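Local structure of putative hydantoin racemase (Klebsiella pneumoniae subsp. pneumoniae, 3QVL) at residues A[4-9]-A[31-36]; A[20-25]-A[200-205]. The protein interconverts the enantiomers of allantoin and probably also racemises other 5-substituted hydantoins, as a member of the HyuE racemase family. All coordinates share one frame; numbering follows the deposited sequence.

How the interactions relate
Both interactions share the first beta-alpha-beta unit of the chain: interaction 1 pairs its two strands, 2-7 and 31-36, while interaction 2 sets the connecting helix 13-26 against the start of helix 203-216. They meet where I33 and V6 pack on A23, where I33 also meets R24, and where A35 rests on G20. Interaction 1 is partly buried, since strand 31-36 is an outer strand within this chain, and it is held by backbone hydrogen bonds flanked by branched aliphatic side chains. Interaction 2 is smaller and wholly buried; alanine methyls meet V204 and the capping carboxylate of D202 across it, and its polar bonds stay within 200-205, where they cap a helix.

Interaction 1: A[4-9]-A[31-36]; sequences IQVINP and TEILAV
I4 and V6 turn their backbone N-H and C=O groups to strand 31-36, while those of Q5 lie on the other side and bond to G72 and V74 of strand 72-75. The pairing is parallel: I4 N donates to E32 O (2.9 Å), L34 N to I4 O, V6 N to L34 O, V36 N to V6 O, and beyond the strand end N8 N to V36 O (2.8 Å). The bond from V6 N is the most bent, 142° at its hydrogen, and V6 N stands above the plane of the L34 carbonyl.

Packing is close on both faces of the pair. On one, V6 CG2 meets I33 CG2 at 3.8 Å, the two side chains crossing at a slant, and helices 13-26 and 203-216 cover them; beta-branched residues suit this place, being stiff and favouring extended backbone. T31 offers I4 CD1 its methyl CG2 (3.8 Å) and bonds E212 through OG1. On the other face V36 CG1 lies anti to the carbonyl carbon (chi1 -64°), which leaves CG2 between the backbone N and the carbonyl carbon. There CG2 touches both Q5 CG and I7 CG1, each at 3.8 Å. Q5 runs out extended, and its buried amide is satisfied by Q61 and H73.

The loose, solvent side is at E32, whose exposed side chain leaves the contact little beyond its carbonyl; a carboxylate suits such a place.

Backbone bonds thus fix the register, and aliphatic side chains pack over both faces. The last bond also anchors N8, whose side-chain ND2 hydrogen-bonds N10 OD1 and T16 OG1. N10 belongs to the ligand pocket, so the C-terminal end of strand 2-7 probably positions it from a second shell.

Interaction 2: A[20-25]-A[200-205]; sequences GAAARA and VIDGVS
A22 and A23 of helix 13-26 rest on V204 and S205, in the first turn of helix 203-216, and on D202 just before it. Alanine suits this face: its single methyl lets the helices come close, with the CA atoms of A23 and S205 only 5.0 Å apart.

The side chain of D202 leaves CA toward helix 13-26, and from CB the carboxyl carbon CG lies anti to the backbone N (chi1 157°). This swings both oxygens back over the start of the helix. OD1 accepts a weak bond from V204 N at 2.9 Å. OD2 takes a firmer one from S205 N at 3.0 Å, met from above the carboxylate plane, and also touches the methyl CB of A22 at 3.8 Å. S205 OG also lies within 3.0 Å of D202 OD2. Aspartate fits here as the N-cap, its short carboxylate satisfying amides that have no preceding turn.

Beside it V204 CG1 reaches across to A23 CB at 4.1 Å and to A22 CB at 4.2 Å, while A186 covers A22, D202 and V204 together. S205 also packs on L217 of the second subunit.

An N-capped helix following strand 200-201 of one parallel sheet here packs against the first helix of the other, the interlobe seam of the two-lobed alpha/beta fold of Asp/Glu/hydantoin racemases.

Interaction 1: A[4-9]-A[31-36]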
loop_
_atom_site.group_PDB
_atom_site.type_symbol
_atom_site.label_atom_id
_atom_site.label_comp_id
_atom_site.label_asym_id
_atom_site.label_seq_id
_atom_site.Cartn_x
_atom_site.Cartn_y
_atom_site.Cartn_z
ATOM N N ILE A 4 1.711 -25.226 -27.644
ATOM C CA ILE A 4 2.113 -24.044 -26.886
ATOM C C ILE A 4 3.411 -23.472 -27.443
ATOM O O ILE A 4 4.433 -24.160 -27.498
ATOM C CB ILE A 4 2.277 -24.354 -25.374
ATOM C CG1 ILE A 4 0.994 -24.974 -24.808
ATOM C CG2 ILE A 4 2.664 -23.088 -24.599
ATOM C CD1 ILE A 4 1.143 -25.556 -23.417
ATOM N N GLN A 5 3.353 -22.211 -27.860
ATOM C CA GLN A 5 4.525 -21.501 -28.348
ATOM C C GLN A 5 5.281 -20.897 -27.170
ATOM O O GLN A 5 4.788 -19.982 -26.509
ATOM C CB GLN A 5 4.115 -20.410 -29.340
ATOM C CG GLN A 5 5.282 -19.757 -30.070
ATOM C CD GLN A 5 4.889 -18.484 -30.795
ATOM O OE1 GLN A 5 4.109 -17.676 -30.288
ATOM N NE2 GLN A 5 5.437 -18.294 -31.990
ATOM N N VAL A 6 6.471 -21.426 -26.902
ATOM C CA VAL A 6 7.312 -20.907 -25.829
ATOM C C VAL A 6 8.368 -19.980 -26.430
ATOM O O VAL A 6 9.304 -20.431 -27.097
ATOM C CB VAL A 6 7.961 -22.041 -24.995
ATOM C CG1 VAL A 6 8.731 -21.466 -23.819
ATOM C CG2 VAL A 6 6.896 -23.013 -24.492
ATOM N N ILE A 7 8.194 -18.683 -26.193
ATOM C CA ILE A 7 9.034 -17.660 -26.808
ATOM C C ILE A 7 10.152 -17.206 -25.878
ATOM O O ILE A 7 9.895 -16.624 -24.825
ATOM C CB ILE A 7 8.207 -16.415 -27.232
ATOM C CG1 ILE A 7 6.991 -16.823 -28.071
ATOM C CG2 ILE A 7 9.091 -15.408 -27.985
ATOM C CD1 ILE A 7 5.933 -15.743 -28.186
ATOM N N ASN A 8 11.390 -17.484 -26.277
ATOM C CA ASN A 8 12.547 -16.845 -25.671
ATOM C C ASN A 8 12.664 -15.446 -26.274
ATOM O O ASN A 8 12.902 -15.314 -27.472
ATOM C CB ASN A 8 13.821 -17.659 -25.933
ATOM C CG ASN A 8 15.073 -16.997 -25.370
ATOM O OD1 ASN A 8 14.999 -16.102 -24.525
ATOM N ND2 ASN A 8 16.235 -17.442 -25.840
ATOM N N PRO A 9 12.468 -14.395 -25.452
ATOM C CA PRO A 9 12.484 -13.016 -25.942
ATOM C C PRO A 9 13.858 -12.521 -26.395
ATOM O O PRO A 9 13.934 -11.542 -27.139
ATOM C CB PRO A 9 11.992 -12.212 -24.733
ATOM C CG PRO A 9 11.214 -13.198 -23.933
ATOM C CD PRO A 9 12.021 -14.449 -24.052
ATOM N N THR A 31 0.611 -32.486 -25.490
ATOM C CA THR A 31 1.123 -31.124 -25.628
ATOM C C THR A 31 2.399 -31.086 -26.467
ATOM O O THR A 31 3.369 -31.790 -26.177
ATOM C CB THR A 31 1.374 -30.456 -24.253
ATOM O OG1 THR A 31 0.131 -30.306 -23.557
ATOM C CG2 THR A 31 2.019 -29.080 -24.413
ATOM N N GLU A 32 2.376 -30.259 -27.509
ATOM C CA GLU A 32 3.556 -29.989 -28.321
ATOM C C GLU A 32 4.122 -28.621 -27.952
ATOM O O GLU A 32 3.387 -27.632 -27.884
ATOM C CB GLU A 32 3.209 -30.033 -29.812
ATOM C CG GLU A 32 4.414 -29.887 -30.744
ATOM C CD GLU A 32 4.030 -29.733 -32.209
ATOM O OE1 GLU A 32 2.841 -29.908 -32.550
ATOM O OE2 GLU A 32 4.928 -29.437 -33.024
ATOM N N ILE A 33 5.429 -28.579 -27.709
ATOM C CA ILE A 33 6.121 -27.332 -27.402
ATOM C C ILE A 33 6.795 -26.786 -28.658
ATOM O O ILE A 33 7.555 -27.495 -29.324
ATOM C CB ILE A 33 7.174 -27.523 -26.268
ATOM C CG1 ILE A 33 6.514 -28.003 -24.961
ATOM C CG2 ILE A 33 8.010 -26.251 -26.057
ATOM C CD1 ILE A 33 5.484 -27.047 -24.346
ATOM N N LEU A 34 6.497 -25.532 -28.983
ATOM C CA LEU A 34 7.179 -24.829 -30.064
ATOM C C LEU A 34 8.107 -23.771 -29.476
ATOM O O LEU A 34 7.691 -22.641 -29.201
ATOM C CB LEU A 34 6.173 -24.206 -31.041
ATOM C CG LEU A 34 5.226 -25.132 -31.817
ATOM C CD1 LEU A 34 4.160 -24.317 -32.529
ATOM C CD2 LEU A 34 5.977 -26.013 -32.813
ATOM N N ALA A 35 9.364 -24.157 -29.265
ATOM C CA ALA A 35 10.372 -23.268 -28.696
ATOM C C ALA A 35 10.961 -22.368 -29.776
ATOM O O ALA A 35 11.581 -22.848 -30.729
ATOM C CB ALA A 35 11.465 -24.071 -28.003
ATOM N N VAL A 36 10.751 -21.063 -29.624
ATOM C CA VAL A 36 11.179 -20.081 -30.622
ATOM C C VAL A 36 11.876 -18.874 -29.989
ATOM O O VAL A 36 11.809 -18.667 -28.776
ATOM C CB VAL A 36 9.990 -19.581 -31.499
ATOM C CG1 VAL A 36 9.398 -20.720 -32.329
ATOM C CG2 VAL A 36 8.916 -18.909 -30.640
#

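Interaction 2: A[20-25]-A[200-205]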
loop_
_atom_site.group_PDB
_atom_site.type_symbol
_atom_site.label_atom_id
_atom_site.label_comp_id
_atom_site.label_asym_id
_atom_site.label_seq_id
_atom_site.Cartn_x
_atom_site.Cartn_y
_atom_site.Cartn_z
ATOM N N GLY A 20 13.447 -24.502 -23.997
ATOM C CA GLY A 20 12.706 -25.557 -24.691
ATOM C C GLY A 20 12.752 -26.899 -23.984
ATOM O O GLY A 20 11.745 -27.607 -23.921
ATOM N N ALA A 21 13.923 -27.243 -23.447
ATOM C CA ALA A 21 14.110 -28.489 -22.702
ATOM C C ALA A 21 13.287 -28.520 -21.414
ATOM O O ALA A 21 12.689 -29.544 -21.081
ATOM C CB ALA A 21 15.588 -28.714 -22.398
ATOM N N ALA A 22 13.254 -27.393 -20.704
ATOM C CA ALA A 22 12.483 -27.275 -19.466
ATOM C C ALA A 22 10.979 -27.357 -19.724
ATOM O O ALA A 22 10.239 -27.943 -18.930
ATOM C CB ALA A 22 12.828 -25.985 -18.746
ATOM N N ALA A 23 10.542 -26.773 -20.838
ATOM C CA ALA A 23 9.136 -26.771 -21.232
ATOM C C ALA A 23 8.636 -28.168 -21.606
ATOM O O ALA A 23 7.541 -28.569 -21.205
ATOM C CB ALA A 23 8.911 -25.797 -22.382
ATOM N N ARG A 24 9.446 -28.902 -22.368
ATOM C CA ARG A 24 9.093 -30.252 -22.820
ATOM C C ARG A 24 9.107 -31.279 -21.690
ATOM O O ARG A 24 8.351 -32.252 -21.722
ATOM C CB ARG A 24 10.024 -30.712 -23.944
ATOM C CG ARG A 24 9.774 -30.035 -25.284
ATOM C CD ARG A 24 10.583 -30.682 -26.403
ATOM N NE ARG A 24 12.022 -30.626 -26.151
ATOM C CZ ARG A 24 12.823 -29.636 -26.540
ATOM N NH1 ARG A 24 14.117 -29.687 -26.256
ATOM N NH2 ARG A 24 12.340 -28.597 -27.212
ATOM N N ALA A 25 9.966 -31.053 -20.697
ATOM C CA ALA A 25 10.138 -31.976 -19.573
ATOM C C ALA A 25 8.888 -32.121 -18.701
ATOM O O ALA A 25 8.674 -33.170 -18.091
ATOM C CB ALA A 25 11.331 -31.557 -18.721
ATOM N N VAL A 200 11.981 -25.065 -5.416
ATOM C CA VAL A 200 12.786 -24.159 -6.225
ATOM C C VAL A 200 12.103 -24.110 -7.585
ATOM O O VAL A 200 12.071 -25.106 -8.311
ATOM C CB VAL A 200 14.257 -24.623 -6.344
ATOM C CG1 VAL A 200 15.077 -23.615 -7.140
ATOM C CG2 VAL A 200 14.868 -24.825 -4.961
ATOM N N ILE A 201 11.545 -22.949 -7.911
ATOM C CA ILE A 201 10.568 -22.841 -8.992
ATOM C C ILE A 201 11.120 -22.204 -10.263
ATOM O O ILE A 201 11.680 -21.105 -10.235
ATOM C CB ILE A 201 9.285 -22.108 -8.509
ATOM C CG1 ILE A 201 8.646 -22.889 -7.355
ATOM C CG2 ILE A 201 8.284 -21.930 -9.655
ATOM C CD1 ILE A 201 7.798 -22.055 -6.429
ATOM N N ASP A 202 10.959 -22.925 -11.369
ATOM C CA ASP A 202 11.264 -22.420 -12.699
ATOM C C ASP A 202 9.985 -21.921 -13.360
ATOM O O ASP A 202 9.003 -22.661 -13.475
ATOM C CB ASP A 202 11.911 -23.517 -13.552
ATOM C CG ASP A 202 11.752 -23.278 -15.044
ATOM O OD1 ASP A 202 12.041 -22.155 -15.509
ATOM O OD2 ASP A 202 11.342 -24.219 -15.753
ATOM N N GLY A 203 10.013 -20.667 -13.800
ATOM C CA GLY A 203 8.866 -20.039 -14.445
ATOM C C GLY A 203 8.504 -20.601 -15.806
ATOM O O GLY A 203 7.341 -20.547 -16.205
ATOM N N VAL A 204 9.496 -21.130 -16.523
ATOM C CA VAL A 204 9.267 -21.726 -17.844
ATOM C C VAL A 204 8.294 -22.899 -17.740
ATOM O O VAL A 204 7.244 -22.904 -18.388
ATOM C CB VAL A 204 10.591 -22.176 -18.523
ATOM C CG1 VAL A 204 10.310 -22.869 -19.852
ATOM C CG2 VAL A 204 11.520 -20.987 -18.731
ATOM N N SER A 205 8.647 -23.875 -16.909
ATOM C CA SER A 205 7.814 -25.048 -16.677
ATOM C C SER A 205 6.452 -24.668 -16.088
ATOM O O SER A 205 5.424 -25.209 -16.495
ATOM C CB SER A 205 8.542 -26.050 -15.776
ATOM O OG SER A 205 8.893 -25.468 -14.533
#